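Beta-N-acetylhexosaminidase (Thermotoga neapolitana, PDB 5BZA) probably removes terminal non-reducing N-acetyl-D-hexosamine residues from N-acetyl-beta-D-hexosaminides by hydrolysis. Local coordinates at residues K160-H165 / E189-F194; Y174-V179 / M249-E254; T208-Y213 / P220-K225. All coordinates share one frame; numbering follows the deposited sequence.

Interaction 1: residues K160-H165 / E189-F194; sequences KHFPGH and EDLLPF. With CD (cadmium ion), chain N.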
loop_
_atom_site.group_PDB
_atom_site.type_symbol
_atom_site.label_atom_id
_atom_site.label_comp_id
_atom_site.label_asym_id
_atom_site.label_seq_id
_atom_site.Cartn_x
_atom_site.Cartn_y
_atom_site.Cartn_z
ATOM N N LYS B 160 -18.934 -11.222 10.516
ATOM C CA LYS B 160 -20.123 -11.162 9.670
ATOM C C LYS B 160 -20.298 -12.503 8.949
ATOM O O LYS B 160 -19.326 -13.248 8.812
ATOM C CB LYS B 160 -19.992 -9.996 8.660
ATOM C CG LYS B 160 -18.849 -10.173 7.667
ATOM C CD LYS B 160 -18.617 -8.898 6.862
ATOM C CE LYS B 160 -17.452 -9.060 5.904
ATOM N NZ LYS B 160 -17.221 -7.838 5.112
ATOM N N HIS B 161 -21.524 -12.839 8.518
ATOM C CA HIS B 161 -22.736 -12.092 8.827
ATOM C C HIS B 161 -23.654 -12.922 9.726
ATOM O O HIS B 161 -24.198 -13.947 9.297
ATOM C CB HIS B 161 -23.507 -11.701 7.547
ATOM C CG HIS B 161 -22.642 -11.296 6.384
ATOM N ND1 HIS B 161 -21.885 -12.192 5.655
ATOM C CD2 HIS B 161 -22.458 -10.086 5.804
ATOM C CE1 HIS B 161 -21.260 -11.550 4.687
ATOM N NE2 HIS B 161 -21.574 -10.275 4.769
ATOM N N PHE B 162 -23.869 -12.448 10.949
ATOM C CA PHE B 162 -24.639 -13.186 11.937
ATOM C C PHE B 162 -26.106 -13.390 11.486
ATOM O O PHE B 162 -26.773 -12.413 11.131
ATOM C CB PHE B 162 -24.596 -12.424 13.272
ATOM C CG PHE B 162 -25.525 -12.982 14.307
ATOM C CD1 PHE B 162 -25.117 -14.022 15.129
ATOM C CD2 PHE B 162 -26.818 -12.513 14.415
ATOM C CE1 PHE B 162 -25.980 -14.558 16.051
ATOM C CE2 PHE B 162 -27.705 -13.074 15.331
ATOM C CZ PHE B 162 -27.279 -14.079 16.147
ATOM N N PRO B 163 -26.649 -14.623 11.608
ATOM C CA PRO B 163 -26.055 -15.816 12.223
ATOM C C PRO B 163 -25.369 -16.752 11.206
ATOM O O PRO B 163 -25.037 -17.879 11.537
ATOM C CB PRO B 163 -27.272 -16.510 12.861
ATOM C CG PRO B 163 -28.402 -16.222 11.844
ATOM C CD PRO B 163 -28.105 -14.802 11.353
ATOM N N GLY B 164 -25.201 -16.311 9.976
ATOM C CA GLY B 164 -24.516 -17.139 9.007
ATOM C C GLY B 164 -25.233 -17.087 7.688
ATOM O O GLY B 164 -26.421 -17.455 7.612
ATOM N N HIS B 165 -24.474 -16.725 6.643
ATOM C CA HIS B 165 -25.004 -16.358 5.330
ATOM C C HIS B 165 -24.684 -17.455 4.297
ATOM O O HIS B 165 -25.057 -17.357 3.122
ATOM C CB HIS B 165 -24.380 -15.002 4.894
ATOM C CG HIS B 165 -25.126 -14.264 3.815
ATOM N ND1 HIS B 165 -25.449 -14.827 2.593
ATOM C CD2 HIS B 165 -25.570 -12.982 3.762
ATOM C CE1 HIS B 165 -26.083 -13.931 1.848
ATOM N NE2 HIS B 165 -26.177 -12.804 2.537
ATOM N N GLU B 189 -23.531 -25.378 13.573
ATOM C CA GLU B 189 -22.652 -25.144 12.440
ATOM C C GLU B 189 -22.363 -23.690 12.251
ATOM O O GLU B 189 -21.299 -23.221 12.673
ATOM C CB GLU B 189 -23.263 -25.716 11.190
ATOM C CG GLU B 189 -23.580 -27.148 11.421
ATOM C CD GLU B 189 -24.221 -27.777 10.247
ATOM O OE1 GLU B 189 -24.477 -27.076 9.230
ATOM O OE2 GLU B 189 -24.533 -28.973 10.386
ATOM N N ASP B 190 -23.320 -23.001 11.622
ATOM C CA ASP B 190 -23.126 -21.641 11.178
ATOM C C ASP B 190 -22.724 -20.759 12.341
ATOM O O ASP B 190 -21.915 -19.807 12.162
ATOM C CB ASP B 190 -24.364 -21.085 10.486
ATOM C CG ASP B 190 -24.828 -21.958 9.319
ATOM O OD1 ASP B 190 -25.326 -23.097 9.575
ATOM O OD2 ASP B 190 -24.724 -21.514 8.136
ATOM N N LEU B 191 -23.271 -21.064 13.524
ATOM C CA LEU B 191 -23.000 -20.222 14.690
ATOM C C LEU B 191 -21.730 -20.572 15.454
ATOM O O LEU B 191 -21.302 -19.773 16.276
ATOM C CB LEU B 191 -24.192 -20.252 15.661
ATOM C CG LEU B 191 -25.373 -19.329 15.320
ATOM C CD1 LEU B 191 -26.605 -19.641 16.212
ATOM C CD2 LEU B 191 -24.948 -17.860 15.417
ATOM N N LEU B 192 -21.153 -21.747 15.185
ATOM C CA LEU B 192 -19.998 -22.237 15.942
ATOM C C LEU B 192 -18.794 -21.240 15.899
ATOM O O LEU B 192 -18.185 -20.947 16.950
ATOM C CB LEU B 192 -19.565 -23.619 15.419
ATOM C CG LEU B 192 -18.337 -24.225 16.109
ATOM C CD1 LEU B 192 -18.644 -24.608 17.560
ATOM C CD2 LEU B 192 -17.702 -25.397 15.345
ATOM N N PRO B 193 -18.464 -20.701 14.705
ATOM C CA PRO B 193 -17.344 -19.754 14.683
ATOM C C PRO B 193 -17.683 -18.450 15.423
ATOM O O PRO B 193 -16.797 -17.879 16.105
ATOM C CB PRO B 193 -17.107 -19.516 13.175
ATOM C CG PRO B 193 -18.305 -20.008 12.493
ATOM C CD PRO B 193 -18.922 -21.039 13.337
ATOM N N PHE B 194 -18.935 -17.984 15.316
ATOM C CA PHE B 194 -19.375 -16.833 16.130
ATOM C C PHE B 194 -19.209 -17.075 17.654
ATOM O O PHE B 194 -18.747 -16.188 18.403
ATOM C CB PHE B 194 -20.808 -16.434 15.790
ATOM C CG PHE B 194 -20.976 -15.857 14.391
ATOM C CD1 PHE B 194 -21.186 -16.692 13.291
ATOM C CD2 PHE B 194 -20.964 -14.486 14.183
ATOM C CE1 PHE B 194 -21.341 -16.162 12.004
ATOM C CE2 PHE B 194 -21.125 -13.951 12.898
ATOM C CZ PHE B 194 -21.320 -14.805 11.806
HETATM CD CD CD N . -22.096 -8.205 3.085
HETATM O O HOH W 1 -26.282 -20.192 6.567
#

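Interaction 2: residues Y174-V179 / M249-E254; sequences YLLPTV and MKAISE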
loop_
_atom_site.group_PDB
_atom_site.type_symbol
_atom_site.label_atom_id
_atom_site.label_comp_id
_atom_site.label_asym_id
_atom_site.label_seq_id
_atom_site.Cartn_x
_atom_site.Cartn_y
_atom_site.Cartn_z
ATOM N N TYR B 174 -29.518 -8.279 -4.241
ATOM C CA TYR B 174 -30.550 -8.503 -5.264
ATOM C C TYR B 174 -31.955 -8.838 -4.674
ATOM O O TYR B 174 -32.975 -8.299 -5.120
ATOM C CB TYR B 174 -30.086 -9.608 -6.226
ATOM C CG TYR B 174 -28.717 -9.304 -6.846
ATOM C CD1 TYR B 174 -28.317 -7.987 -7.104
ATOM C CD2 TYR B 174 -27.828 -10.336 -7.178
ATOM C CE1 TYR B 174 -27.068 -7.702 -7.657
ATOM C CE2 TYR B 174 -26.571 -10.056 -7.739
ATOM C CZ TYR B 174 -26.199 -8.737 -7.972
ATOM O OH TYR B 174 -24.963 -8.445 -8.520
ATOM N N LEU B 175 -32.012 -9.702 -3.662
ATOM C CA LEU B 175 -33.287 -10.055 -3.016
ATOM C C LEU B 175 -33.023 -10.494 -1.576
ATOM O O LEU B 175 -31.869 -10.510 -1.122
ATOM C CB LEU B 175 -34.032 -11.155 -3.789
ATOM C CG LEU B 175 -33.143 -12.319 -4.250
ATOM C CD1 LEU B 175 -33.125 -13.405 -3.212
ATOM C CD2 LEU B 175 -33.644 -12.892 -5.575
ATOM N N LEU B 176 -34.088 -10.826 -0.855
ATOM C CA LEU B 176 -33.949 -11.344 0.494
ATOM C C LEU B 176 -33.661 -12.843 0.390
ATOM O O LEU B 176 -34.537 -13.614 0.020
ATOM C CB LEU B 176 -35.225 -11.062 1.306
ATOM C CG LEU B 176 -35.304 -11.566 2.755
ATOM C CD1 LEU B 176 -34.124 -10.979 3.522
ATOM C CD2 LEU B 176 -36.668 -11.204 3.420
ATOM N N PRO B 177 -32.421 -13.261 0.707
ATOM C CA PRO B 177 -32.170 -14.699 0.586
ATOM C C PRO B 177 -32.832 -15.453 1.726
ATOM O O PRO B 177 -33.275 -14.842 2.701
ATOM C CB PRO B 177 -30.636 -14.804 0.652
ATOM C CG PRO B 177 -30.127 -13.378 0.441
ATOM C CD PRO B 177 -31.187 -12.515 1.034
ATOM N N THR B 178 -32.890 -16.769 1.587
ATOM C CA THR B 178 -33.468 -17.643 2.585
ATOM C C THR B 178 -32.518 -18.782 2.947
ATOM O O THR B 178 -31.922 -19.404 2.061
ATOM C CB THR B 178 -34.816 -18.195 2.069
ATOM O OG1 THR B 178 -35.788 -17.144 2.137
ATOM C CG2 THR B 178 -35.288 -19.380 2.901
ATOM N N VAL B 179 -32.335 -19.026 4.241
ATOM C CA VAL B 179 -31.584 -20.210 4.705
ATOM C C VAL B 179 -32.572 -21.133 5.432
ATOM O O VAL B 179 -33.265 -20.692 6.346
ATOM C CB VAL B 179 -30.407 -19.824 5.622
ATOM C CG1 VAL B 179 -29.930 -20.979 6.459
ATOM C CG2 VAL B 179 -29.255 -19.231 4.780
ATOM N N MET B 249 -29.722 -1.973 1.057
ATOM C CA MET B 249 -29.750 -3.166 0.237
ATOM C C MET B 249 -31.202 -3.708 0.020
ATOM O O MET B 249 -32.073 -3.619 0.890
ATOM C CB MET B 249 -28.863 -4.244 0.831
ATOM C CG MET B 249 -27.408 -4.171 0.406
ATOM S SD MET B 249 -26.376 -5.426 1.227
ATOM C CE MET B 249 -26.374 -4.791 2.823
ATOM N N LYS B 250 -31.431 -4.206 -1.187
ATOM C CA LYS B 250 -32.748 -4.544 -1.695
ATOM C C LYS B 250 -33.466 -5.538 -0.778
ATOM O O LYS B 250 -34.670 -5.428 -0.559
ATOM C CB LYS B 250 -32.592 -5.127 -3.100
ATOM C CG LYS B 250 -32.810 -4.140 -4.224
ATOM C CD LYS B 250 -32.173 -4.643 -5.531
ATOM C CE LYS B 250 -32.303 -3.609 -6.630
ATOM N NZ LYS B 250 -33.722 -3.117 -6.690
ATOM N N ALA B 251 -32.703 -6.488 -0.226
ATOM C CA ALA B 251 -33.235 -7.468 0.709
ATOM C C ALA B 251 -34.028 -6.780 1.804
ATOM O O ALA B 251 -35.074 -7.296 2.241
ATOM C CB ALA B 251 -32.124 -8.308 1.310
ATOM N N ILE B 252 -33.563 -5.606 2.226
ATOM C CA ILE B 252 -34.340 -4.828 3.177
ATOM C C ILE B 252 -35.247 -3.836 2.459
ATOM O O ILE B 252 -36.490 -3.895 2.576
ATOM C CB ILE B 252 -33.420 -4.085 4.146
ATOM C CG1 ILE B 252 -32.525 -5.106 4.854
ATOM C CG2 ILE B 252 -34.221 -3.247 5.142
ATOM C CD1 ILE B 252 -33.303 -6.228 5.631
ATOM N N SER B 253 -34.637 -2.968 1.658
ATOM C CA SER B 253 -35.370 -1.818 1.111
ATOM C C SER B 253 -36.506 -2.234 0.172
ATOM O O SER B 253 -37.424 -1.471 -0.054
ATOM C CB SER B 253 -34.423 -0.880 0.385
ATOM O OG SER B 253 -33.716 -1.626 -0.578
ATOM N N GLU B 254 -36.417 -3.381 -0.468
ATOM C CA GLU B 254 -37.577 -3.763 -1.266
ATOM C C GLU B 254 -38.676 -4.563 -0.523
ATOM O O GLU B 254 -39.644 -5.033 -1.146
ATOM C CB GLU B 254 -37.127 -4.521 -2.493
ATOM C CG GLU B 254 -36.680 -3.545 -3.535
ATOM C CD GLU B 254 -36.473 -4.209 -4.846
ATOM O OE1 GLU B 254 -36.368 -5.463 -4.845
ATOM O OE2 GLU B 254 -36.425 -3.482 -5.870
#

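Interaction 3: residues T208-Y213 / P220-K225; sequences TAHVKY and PATLSK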
loop_
_atom_site.group_PDB
_atom_site.type_symbol
_atom_site.label_atom_id
_atom_site.label_comp_id
_atom_site.label_asym_id
_atom_site.label_seq_id
_atom_site.Cartn_x
_atom_site.Cartn_y
_atom_site.Cartn_z
ATOM N N THR B 208 -24.935 -8.062 11.193
ATOM C CA THR B 208 -26.077 -8.982 10.936
ATOM C C THR B 208 -26.228 -9.303 9.476
ATOM O O THR B 208 -25.732 -8.555 8.632
ATOM C CB THR B 208 -27.417 -8.410 11.435
ATOM O OG1 THR B 208 -27.734 -7.222 10.697
ATOM C CG2 THR B 208 -27.326 -8.090 12.921
ATOM N N ALA B 209 -26.831 -10.448 9.175
ATOM C CA ALA B 209 -27.142 -10.788 7.802
ATOM C C ALA B 209 -28.551 -10.391 7.426
ATOM O O ALA B 209 -29.503 -10.711 8.162
ATOM C CB ALA B 209 -26.941 -12.261 7.578
ATOM N N HIS B 210 -28.717 -9.813 6.235
ATOM C CA HIS B 210 -30.052 -9.516 5.707
ATOM C C HIS B 210 -30.581 -10.801 5.086
ATOM O O HIS B 210 -30.695 -10.904 3.861
ATOM C CB HIS B 210 -30.060 -8.422 4.628
ATOM C CG HIS B 210 -29.589 -7.072 5.089
ATOM N ND1 HIS B 210 -29.742 -6.608 6.367
ATOM C CD2 HIS B 210 -28.951 -6.088 4.395
ATOM C CE1 HIS B 210 -29.224 -5.386 6.461
ATOM N NE2 HIS B 210 -28.739 -5.059 5.277
ATOM N N VAL B 211 -30.802 -11.812 5.918
ATOM C CA VAL B 211 -31.233 -13.094 5.418
ATOM C C VAL B 211 -32.357 -13.594 6.314
ATOM O O VAL B 211 -32.300 -13.436 7.541
ATOM C CB VAL B 211 -30.073 -14.131 5.377
ATOM C CG1 VAL B 211 -30.621 -15.571 5.176
ATOM C CG2 VAL B 211 -29.014 -13.727 4.332
ATOM N N LYS B 212 -33.356 -14.183 5.684
ATOM C CA LYS B 212 -34.453 -14.851 6.395
ATOM C C LYS B 212 -34.160 -16.325 6.700
ATOM O O LYS B 212 -33.723 -17.088 5.818
ATOM C CB LYS B 212 -35.746 -14.734 5.587
ATOM C CG LYS B 212 -37.009 -15.061 6.349
ATOM C CD LYS B 212 -38.226 -14.571 5.574
ATOM C CE LYS B 212 -38.122 -14.830 4.059
ATOM N NZ LYS B 212 -39.407 -14.363 3.387
ATOM N N TYR B 213 -34.418 -16.702 7.962
ATOM C CA TYR B 213 -34.294 -18.074 8.435
ATOM C C TYR B 213 -35.703 -18.676 8.813
ATOM O O TYR B 213 -36.069 -18.773 9.982
ATOM C CB TYR B 213 -33.335 -18.093 9.625
ATOM C CG TYR B 213 -31.993 -17.504 9.253
ATOM C CD1 TYR B 213 -31.792 -16.122 9.248
ATOM C CD2 TYR B 213 -30.941 -18.325 8.867
ATOM C CE1 TYR B 213 -30.557 -15.576 8.875
ATOM C CE2 TYR B 213 -29.704 -17.789 8.514
ATOM C CZ TYR B 213 -29.524 -16.421 8.512
ATOM O OH TYR B 213 -28.302 -15.894 8.153
ATOM N N PRO B 220 -35.866 -10.922 8.444
ATOM C CA PRO B 220 -34.427 -10.976 8.169
ATOM C C PRO B 220 -33.685 -10.841 9.478
ATOM O O PRO B 220 -34.130 -10.105 10.376
ATOM C CB PRO B 220 -34.181 -9.751 7.275
ATOM C CG PRO B 220 -35.506 -9.433 6.690
ATOM C CD PRO B 220 -36.538 -9.836 7.702
ATOM N N ALA B 221 -32.582 -11.547 9.613
ATOM C CA ALA B 221 -31.869 -11.498 10.883
ATOM C C ALA B 221 -31.617 -10.047 11.370
ATOM O O ALA B 221 -31.664 -9.768 12.581
ATOM C CB ALA B 221 -30.555 -12.272 10.774
ATOM N N THR B 222 -31.337 -9.135 10.435
ATOM C CA THR B 222 -31.104 -7.725 10.767
ATOM C C THR B 222 -32.257 -7.109 11.537
ATOM O O THR B 222 -32.076 -6.293 12.429
ATOM C CB THR B 222 -30.815 -6.912 9.489
ATOM O OG1 THR B 222 -29.677 -7.490 8.821
ATOM C CG2 THR B 222 -30.539 -5.419 9.805
ATOM N N LEU B 223 -33.456 -7.524 11.191
ATOM C CA LEU B 223 -34.680 -6.985 11.788
ATOM C C LEU B 223 -35.378 -7.946 12.746
ATOM O O LEU B 223 -36.534 -7.738 13.086
ATOM C CB LEU B 223 -35.670 -6.590 10.683
ATOM C CG LEU B 223 -35.027 -5.678 9.640
ATOM C CD1 LEU B 223 -36.057 -5.306 8.586
ATOM C CD2 LEU B 223 -34.416 -4.462 10.305
ATOM N N SER B 224 -34.677 -9.002 13.158
ATOM C CA SER B 224 -35.294 -10.067 13.938
ATOM C C SER B 224 -34.932 -10.012 15.418
ATOM O O SER B 224 -33.799 -10.328 15.800
ATOM C CB SER B 224 -34.899 -11.429 13.367
ATOM O OG SER B 224 -35.194 -12.465 14.297
ATOM N N LYS B 225 -35.911 -9.644 16.242
ATOM C CA LYS B 225 -35.737 -9.600 17.693
ATOM C C LYS B 225 -35.419 -10.986 18.256
ATOM O O LYS B 225 -34.699 -11.138 19.247
ATOM C CB LYS B 225 -36.998 -9.063 18.375
ATOM C CG LYS B 225 -36.862 -8.967 19.892
ATOM C CD LYS B 225 -38.100 -8.353 20.542
ATOM C CE LYS B 225 -38.446 -6.963 19.992
ATOM N NZ LYS B 225 -39.500 -6.294 20.841
#

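Interaction 1: residues K160-H165 / E189-F194
Phe162 turns the edge of its ring toward the face of Phe194, a T-shaped pair with centroids 5.9 Å apart and planes at 80°. With CG anti to the backbone N (chi1 171°), the Phe162 ring stands edge-on to its partner, while Phe162 CB lies 3.8 Å from Phe194 CE2. Phe162 CE1 lies 3.5 Å from Leu191 CD2, and this same methyl lies 3.7 Å from Pro163 CB, one branch of leucine thus serving two neighbours. The tip of Phe194 is pressed against backbone rather than side chains: its CZ sits 3.6 Å from His161 C, close to the N of Phe162. An alanine in place of Phe194 would probably open a gap against the backbone of His161 and Phe162 and leave the Phe162 edge without its aromatic partner. Further along, Pro163 O approaches Asp190 CB at 3.4 Å, and a water links Asp190 OD2 (2.6 Å) to Gly164 O, more weakly. Gly164 faces Asp190 with a backbone shape that itself calls for glycine, and a CB there would collide with the aspartate. Cis peptide bonds precede both His161 and Pro163, and the chain turns a corner at His161. At that corner His161 NE2 binds a cadmium ion at 2.7 Å, which Asp245 also binds, while its ND1 bonds to Asp117. The Lys-His-Phe-Pro-Gly-His sequence at the end of strand 156-162 is a signature of family 3 N-acetylglucosaminidases, here packed against the start of helix 192-198 in a TIM-barrel-like domain.

Interaction 2: residues Y174-V179 / M249-E254
Lys250 starts its side chain beside Tyr174 O and ends it beside Glu254, just past the end of its helix. Its CB lies 3.8 Å from Tyr174 O, and further out CD returns to the same oxygen, again at 3.8 Å, so the aliphatic part runs past the peptide group without bonding to it. The last torsion then bends the chain (chi4 -48°), bringing NZ to Glu254 OE2 at 2.8 Å, a salt bridge whose hydrogen bond is weak. The two residues stand four apart in sequence, and both are exposed. The inner part belongs to Ala251, whose small methyl is set against the 174-179 segment: CB is 3.3 Å from Leu175 O and 3.6 Å from Leu176 CA. Leu176, its CG anti to the backbone N (chi1 178°), lays CD1 4.0 Å from that methyl and also passes near the carbonyl O of Ala251. The short helix is held at its start by Met249 O, which takes the N-H of Ile252 and of Ser253 from opposite faces of its carbonyl plane. No hydrogen bond joins the two segments directly, although Ala251 bonds by its backbone to neighbouring Ser172. Such packing of a long loop onto a single helical turn joins the connections that follow two barrel strands, 156-162 and 241-243, close to the cadmium site of Asp171 and His173.

Interaction 3: residues T208-Y213 / P220-K225
Thr208 and Thr222 meet hydroxyl to hydroxyl, their side chains crossing at about a right angle, in a hydrogen bond of 2.7 Å from OG1 to OG1 in which either could donate. The torsions that bring them together differ: Thr208 places OG1 between its backbone N and carbonyl carbon (chi1 64°), whereas Thr222 sets OG1 anti to its carbonyl carbon (chi1 -58°). The imidazole of His210 reaches the same Thr222 oxygen, presenting its edge so that ND1 and OG1, which sits near the ring plane, share a 2.6 Å hydrogen bond of undecided direction. One hydroxyl is thus gripped by two side chains, and Thr222 CG2 lies 3.6 Å from His210 CE1. The other nitrogen of His210, NE2, bonds to Ala246 O, a second hold that should limit rotation of the ring. His210 is also the centre of an inverse gamma turn, which bends the backbone at the point where its side chain reaches across. Beside this polar cluster the backbones join: Ala221 N donates to Val211 O at 2.8 Å with an angle of 156°, while the bond from Thr222 N to Ala209 O is weak. The methyl of Ala221 points into the opposing segment, 3.2 Å from Ala209 O and 3.8 Å from Tyr213 CE1. That tyrosine ring carries Val211 CG1 over one face, toward its rim. The whole loop leaves strand 205-208 and returns to start helix 225-235, whose Ile228 and Leu227 touch Thr208 and Ala221; helix 258-268 packs on Thr222 through Phe265, and helix 250-253 lies against His210 and Pro220.

All three contacts lie on one side of the chain's centre, in the connections, loops and short helical parts, that follow strands 156-162, 205-208 and 241-243, neighbours in the parallel barrel sheet. Centres of interactions 1 and 2 are about 18 Å apart, those of 1 and 3 about 12 Å, and those of 2 and 3 about 10 Å. Along the chain the segments of 1 and 2 alternate, and both segments of interaction 3 fall between 174-179 and 249-254. Interaction 3 touches both others: Ala209 and Tyr213 meet the 160-165 segment, while Lys212 pairs with Pro177 and Val179. Three neighbouring connections are thus tied together near the metal-binding His161 and Asp245 and the Asp171-His173 site.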